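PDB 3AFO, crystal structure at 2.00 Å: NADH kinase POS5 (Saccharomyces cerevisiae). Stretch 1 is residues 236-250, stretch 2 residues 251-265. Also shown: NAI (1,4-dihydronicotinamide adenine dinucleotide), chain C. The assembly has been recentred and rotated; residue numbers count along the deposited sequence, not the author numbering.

Stretch 1 (236-250) TPTGSTAYSLSAGGS
Stretch 2, residues 251-265: IVSPLVPAILMTPIC

A loop that grips a ligand is often held from behind by the strand that follows it, and the NADH kinase POS5 offers a compact example. Residues 236-250 run through helical phi/psi at 237-240, a short helix at 243-246 and a glycine-containing exit; residues 251-265 continue directly as a strand at 251-252, a type I turn from Ser-253 to Val-256, and a second strand through Leu-260 and Thr-262. The CA atoms of Thr-236 and Ile-259 lie 5.4 Å apart, those of Ser-244 and Thr-262 5.9 Å and those of Ala-247 and Ile-264 5.7 Å, so 236-247 runs alongside the second strand in the same direction, whereas the segment from Ile-251 to the turn runs back the other way and brings the CA atoms of Pro-237 and Pro-254 within 4.8 Å, burying 814 Å² in all.

Pro-237 (phi/psi -56/-39, C-gamma exo) is the most covered residue. The CA-to-CB bond of Pro-237 points toward the second stretch; Pro-237 CB lies 3.7 Å from Pro-254 CA and 4.0 Å from Val-252 CG1, and Pro-237 CG lies 3.2 Å from Val-256 O. Ser-240 OG (chi1 p) links the two segments: it donates to Pro-237 O at 2.7 Å and accepts from Val-252 N at 3.0 Å, an almost straight bond that ties the first strand to the loop.

Ile-251 (chi1 m, chi2 t) contributes apolar packing, its CG1 3.5 Å from Leu-245 CD1 (chi1 t, chi2 p). Leu-260 (m, p) points toward the loop, placing CD2 3.5 Å from Ser-240 CB and CD1 3.7 Å from Thr-236 O.

Beyond it, Thr-262 OG1 (chi1 m) and Ser-244 OG (chi1 t) form a 2.6 Å hydrogen bond. Gly-249 leaves room here: a CB would lie 2.5 Å from Ser-244 OG. Finally, Ile-264 CD1 sits 4.2 Å from the centroid of the Tyr-243 ring (chi1 t), over the face opposite NAI C3N, so Ile-264 and the dinucleotide sandwich the aromatic ring.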

# COMPACT_ATOMS: atom_id res chain seq x y z
N THR A 236 16.51 3.20 -11.04
CA THR A 236 17.71 3.08 -10.22
C THR A 236 17.28 3.40 -8.79
O THR A 236 16.19 3.93 -8.58
CB THR A 236 18.75 4.14 -10.62
OG1 THR A 236 18.15 5.44 -10.47
CG2 THR A 236 19.21 3.95 -12.07
N PRO A 237 18.16 3.12 -7.81
CA PRO A 237 17.96 3.57 -6.44
C PRO A 237 17.77 5.09 -6.37
O PRO A 237 16.93 5.57 -5.61
CB PRO A 237 19.25 3.15 -5.75
CG PRO A 237 19.60 1.85 -6.50
CD PRO A 237 19.35 2.24 -7.93
N THR A 238 18.54 5.83 -7.17
CA THR A 238 18.32 7.28 -7.30
C THR A 238 16.86 7.58 -7.70
O THR A 238 16.21 8.45 -7.13
CB THR A 238 19.32 7.91 -8.31
OG1 THR A 238 20.64 7.84 -7.76
CG2 THR A 238 18.97 9.37 -8.60
N GLY A 239 16.34 6.80 -8.65
CA GLY A 239 14.96 6.98 -9.11
C GLY A 239 13.88 6.42 -8.20
O GLY A 239 12.69 6.60 -8.48
N SER A 240 14.28 5.74 -7.12
CA SER A 240 13.30 5.19 -6.16
C SER A 240 12.47 6.29 -5.48
O SER A 240 11.34 6.06 -5.07
CB SER A 240 13.98 4.30 -5.10
OG SER A 240 14.70 5.07 -4.15
N THR A 241 13.04 7.48 -5.38
CA THR A 241 12.31 8.60 -4.80
C THR A 241 11.54 9.41 -5.85
O THR A 241 10.91 10.42 -5.53
CB THR A 241 13.25 9.51 -3.97
OG1 THR A 241 14.40 9.86 -4.76
CG2 THR A 241 13.71 8.78 -2.72
N ALA A 242 11.55 8.95 -7.10
CA ALA A 242 10.89 9.67 -8.20
C ALA A 242 9.55 8.99 -8.57
O ALA A 242 8.76 8.70 -7.65
CB ALA A 242 11.84 9.78 -9.40
N TYR A 243 9.29 8.72 -9.85
CA TYR A 243 8.00 8.10 -10.25
C TYR A 243 7.67 6.83 -9.43
O TYR A 243 6.52 6.62 -9.02
CB TYR A 243 8.01 7.75 -11.75
CG TYR A 243 6.65 7.71 -12.45
CD1 TYR A 243 6.59 7.68 -13.85
CD2 TYR A 243 5.45 7.70 -11.74
CE1 TYR A 243 5.39 7.64 -14.53
CE2 TYR A 243 4.20 7.66 -12.41
CZ TYR A 243 4.20 7.63 -13.81
OH TYR A 243 3.01 7.61 -14.51
N SER A 244 8.67 5.99 -9.20
CA SER A 244 8.48 4.74 -8.48
C SER A 244 7.87 4.98 -7.08
O SER A 244 7.00 4.23 -6.64
CB SER A 244 9.80 3.98 -8.37
OG SER A 244 9.64 2.78 -7.66
N LEU A 245 8.33 6.05 -6.41
CA LEU A 245 7.79 6.44 -5.09
C LEU A 245 6.30 6.78 -5.18
O LEU A 245 5.50 6.30 -4.38
CB LEU A 245 8.55 7.64 -4.51
CG LEU A 245 8.36 7.88 -3.00
CD1 LEU A 245 9.04 6.78 -2.21
CD2 LEU A 245 8.89 9.24 -2.59
N SER A 246 5.95 7.59 -6.16
CA SER A 246 4.56 7.97 -6.39
C SER A 246 3.67 6.76 -6.63
O SER A 246 2.50 6.76 -6.26
CB SER A 246 4.47 8.90 -7.59
OG SER A 246 5.30 10.02 -7.39
N ALA A 247 4.23 5.74 -7.28
CA ALA A 247 3.52 4.50 -7.59
C ALA A 247 3.55 3.48 -6.43
O ALA A 247 3.13 2.33 -6.59
CB ALA A 247 4.11 3.90 -8.88
N GLY A 248 4.06 3.88 -5.26
CA GLY A 248 4.03 3.03 -4.06
C GLY A 248 5.30 2.25 -3.76
O GLY A 248 5.31 1.40 -2.88
N GLY A 249 6.39 2.55 -4.48
CA GLY A 249 7.66 1.84 -4.27
C GLY A 249 8.37 2.19 -2.97
O GLY A 249 8.07 3.19 -2.33
N SER A 250 9.32 1.34 -2.60
CA SER A 250 10.16 1.55 -1.42
C SER A 250 11.26 2.57 -1.72
O SER A 250 11.63 2.79 -2.88
CB SER A 250 10.79 0.23 -0.95
OG SER A 250 9.79 -0.68 -0.51
N ILE A 251 11.74 3.20 -0.66
CA ILE A 251 12.83 4.18 -0.75
C ILE A 251 14.13 3.40 -0.64
O ILE A 251 14.35 2.70 0.34
CB ILE A 251 12.73 5.26 0.38
CG1 ILE A 251 11.46 6.11 0.18
CG2 ILE A 251 14.01 6.11 0.44
CD1 ILE A 251 11.19 7.14 1.28
N VAL A 252 14.96 3.49 -1.67
CA VAL A 252 16.15 2.67 -1.76
C VAL A 252 17.38 3.57 -1.73
O VAL A 252 17.50 4.48 -2.54
CB VAL A 252 16.14 1.82 -3.04
CG1 VAL A 252 17.37 0.91 -3.09
CG2 VAL A 252 14.84 0.99 -3.11
N SER A 253 18.26 3.32 -0.77
CA SER A 253 19.51 4.07 -0.68
C SER A 253 20.33 3.96 -1.98
O SER A 253 20.47 2.86 -2.53
CB SER A 253 20.35 3.58 0.50
OG SER A 253 21.72 3.87 0.27
N PRO A 254 20.89 5.09 -2.45
CA PRO A 254 21.67 5.07 -3.70
C PRO A 254 22.95 4.24 -3.60
O PRO A 254 23.65 4.06 -4.60
CB PRO A 254 21.98 6.54 -3.96
CG PRO A 254 21.91 7.18 -2.59
CD PRO A 254 20.76 6.46 -1.92
N LEU A 255 23.26 3.74 -2.40
CA LEU A 255 24.40 2.82 -2.24
C LEU A 255 24.05 1.34 -2.45
O LEU A 255 24.93 0.49 -2.47
CB LEU A 255 25.05 3.00 -0.86
CG LEU A 255 25.68 4.35 -0.54
CD1 LEU A 255 26.23 4.33 0.90
CD2 LEU A 255 26.77 4.70 -1.55
N VAL A 256 22.76 1.05 -2.61
CA VAL A 256 22.31 -0.33 -2.82
C VAL A 256 22.42 -0.63 -4.31
O VAL A 256 21.92 0.17 -5.13
CB VAL A 256 20.83 -0.53 -2.35
CG1 VAL A 256 20.29 -1.92 -2.76
CG2 VAL A 256 20.71 -0.34 -0.84
N PRO A 257 23.07 -1.75 -4.69
CA PRO A 257 23.02 -2.14 -6.09
C PRO A 257 21.76 -2.94 -6.38
O PRO A 257 21.64 -4.08 -5.95
CB PRO A 257 24.28 -3.01 -6.27
CG PRO A 257 24.86 -3.23 -4.91
CD PRO A 257 23.90 -2.68 -3.89
N ALA A 258 20.81 -2.34 -7.08
CA ALA A 258 19.52 -2.96 -7.37
C ALA A 258 18.85 -2.24 -8.52
O ALA A 258 19.23 -1.11 -8.85
CB ALA A 258 18.62 -2.89 -6.14
N ILE A 259 17.88 -2.90 -9.14
CA ILE A 259 16.99 -2.28 -10.09
C ILE A 259 15.59 -2.43 -9.51
O ILE A 259 15.20 -3.54 -9.12
CB ILE A 259 17.03 -2.99 -11.47
CG1 ILE A 259 18.45 -2.99 -12.04
CG2 ILE A 259 16.01 -2.33 -12.44
CD1 ILE A 259 18.64 -3.83 -13.33
N LEU A 260 14.84 -1.34 -9.47
CA LEU A 260 13.45 -1.40 -9.02
C LEU A 260 12.54 -1.70 -10.19
O LEU A 260 12.71 -1.14 -11.27
CB LEU A 260 13.00 -0.07 -8.38
CG LEU A 260 13.53 0.26 -6.97
CD1 LEU A 260 14.97 0.79 -6.99
CD2 LEU A 260 12.61 1.27 -6.29
N MET A 261 11.58 -2.59 -9.98
CA MET A 261 10.49 -2.80 -10.92
C MET A 261 9.18 -2.46 -10.21
O MET A 261 8.76 -3.19 -9.31
CB MET A 261 10.46 -4.25 -11.43
CG MET A 261 9.32 -4.53 -12.41
SD MET A 261 9.39 -6.22 -13.03
CE MET A 261 10.83 -6.13 -14.10
N THR A 262 8.55 -1.36 -10.61
CA THR A 262 7.37 -0.87 -9.88
C THR A 262 6.20 -0.69 -10.84
O THR A 262 6.32 0.05 -11.81
CB THR A 262 7.67 0.50 -9.19
OG1 THR A 262 8.83 0.37 -8.36
CG2 THR A 262 6.47 1.00 -8.35
N PRO A 263 5.05 -1.35 -10.55
CA PRO A 263 3.91 -1.23 -11.46
C PRO A 263 3.26 0.15 -11.33
O PRO A 263 3.31 0.77 -10.27
CB PRO A 263 2.95 -2.32 -10.98
CG PRO A 263 3.23 -2.44 -9.49
CD PRO A 263 4.74 -2.19 -9.37
N ILE A 264 2.69 0.63 -12.43
CA ILE A 264 1.96 1.89 -12.41
C ILE A 264 0.48 1.60 -12.61
O ILE A 264 0.06 1.25 -13.72
CB ILE A 264 2.47 2.90 -13.50
CG1 ILE A 264 3.99 3.08 -13.38
CG2 ILE A 264 1.74 4.25 -13.35
CD1 ILE A 264 4.64 3.81 -14.57
N CYS A 265 -0.30 1.76 -11.54
CA CYS A 265 -1.75 1.48 -11.55
C CYS A 265 -2.11 0.15 -12.24
O CYS A 265 -2.79 0.12 -13.28
CB CYS A 265 -2.53 2.68 -12.13
SG CYS A 265 -2.23 4.20 -11.19
PA NAI C . 9.12 16.83 -13.74
O1A NAI C . 9.37 18.21 -13.20
O2A NAI C . 7.76 16.67 -14.61
O5B NAI C . 8.95 15.77 -12.60
C5B NAI C . 9.84 15.82 -11.60
C4B NAI C . 9.11 15.86 -10.30
O4B NAI C . 9.70 14.70 -9.67
C3B NAI C . 9.76 17.10 -9.69
O3B NAI C . 9.02 17.50 -8.53
C2B NAI C . 11.13 16.55 -9.31
O2B NAI C . 11.72 17.27 -8.23
C1B NAI C . 10.78 15.14 -8.82
N9A NAI C . 11.93 14.21 -8.99
C8A NAI C . 12.57 13.90 -10.12
N7A NAI C . 13.55 13.02 -9.85
C5A NAI C . 13.51 12.75 -8.54
C6A NAI C . 14.25 11.94 -7.68
N6A NAI C . 15.26 11.16 -8.12
N1A NAI C . 13.92 11.93 -6.37
C2A NAI C . 12.93 12.67 -5.89
N3A NAI C . 12.21 13.46 -6.68
C4A NAI C . 12.48 13.52 -8.00
O3 NAI C . 10.31 16.30 -14.77
PN NAI C . 11.87 16.29 -14.37
O1N NAI C . 12.11 17.21 -13.22
O2N NAI C . 12.57 16.39 -15.67
O5D NAI C . 12.15 14.79 -13.78
C5D NAI C . 11.84 13.64 -14.54
C4D NAI C . 11.25 12.57 -13.63
O4D NAI C . 9.86 12.92 -13.43
C3D NAI C . 11.15 11.21 -14.28
O3D NAI C . 12.40 10.51 -14.19
C2D NAI C . 10.06 10.53 -13.42
O2D NAI C . 10.68 9.75 -12.39
C1D NAI C . 9.34 11.76 -12.77
N1N NAI C . 7.90 11.62 -13.04
C2N NAI C . 7.07 11.43 -11.94
C3N NAI C . 5.70 11.27 -12.11
C7N NAI C . 4.83 11.09 -10.84
O7N NAI C . 3.60 10.98 -10.90
N7N NAI C . 5.49 11.07 -9.70
C4N NAI C . 5.16 11.30 -13.40
C5N NAI C . 5.99 11.48 -14.52
C6N NAI C . 7.37 11.63 -14.36
O HOH W 1 3.43 -0.07 -7.06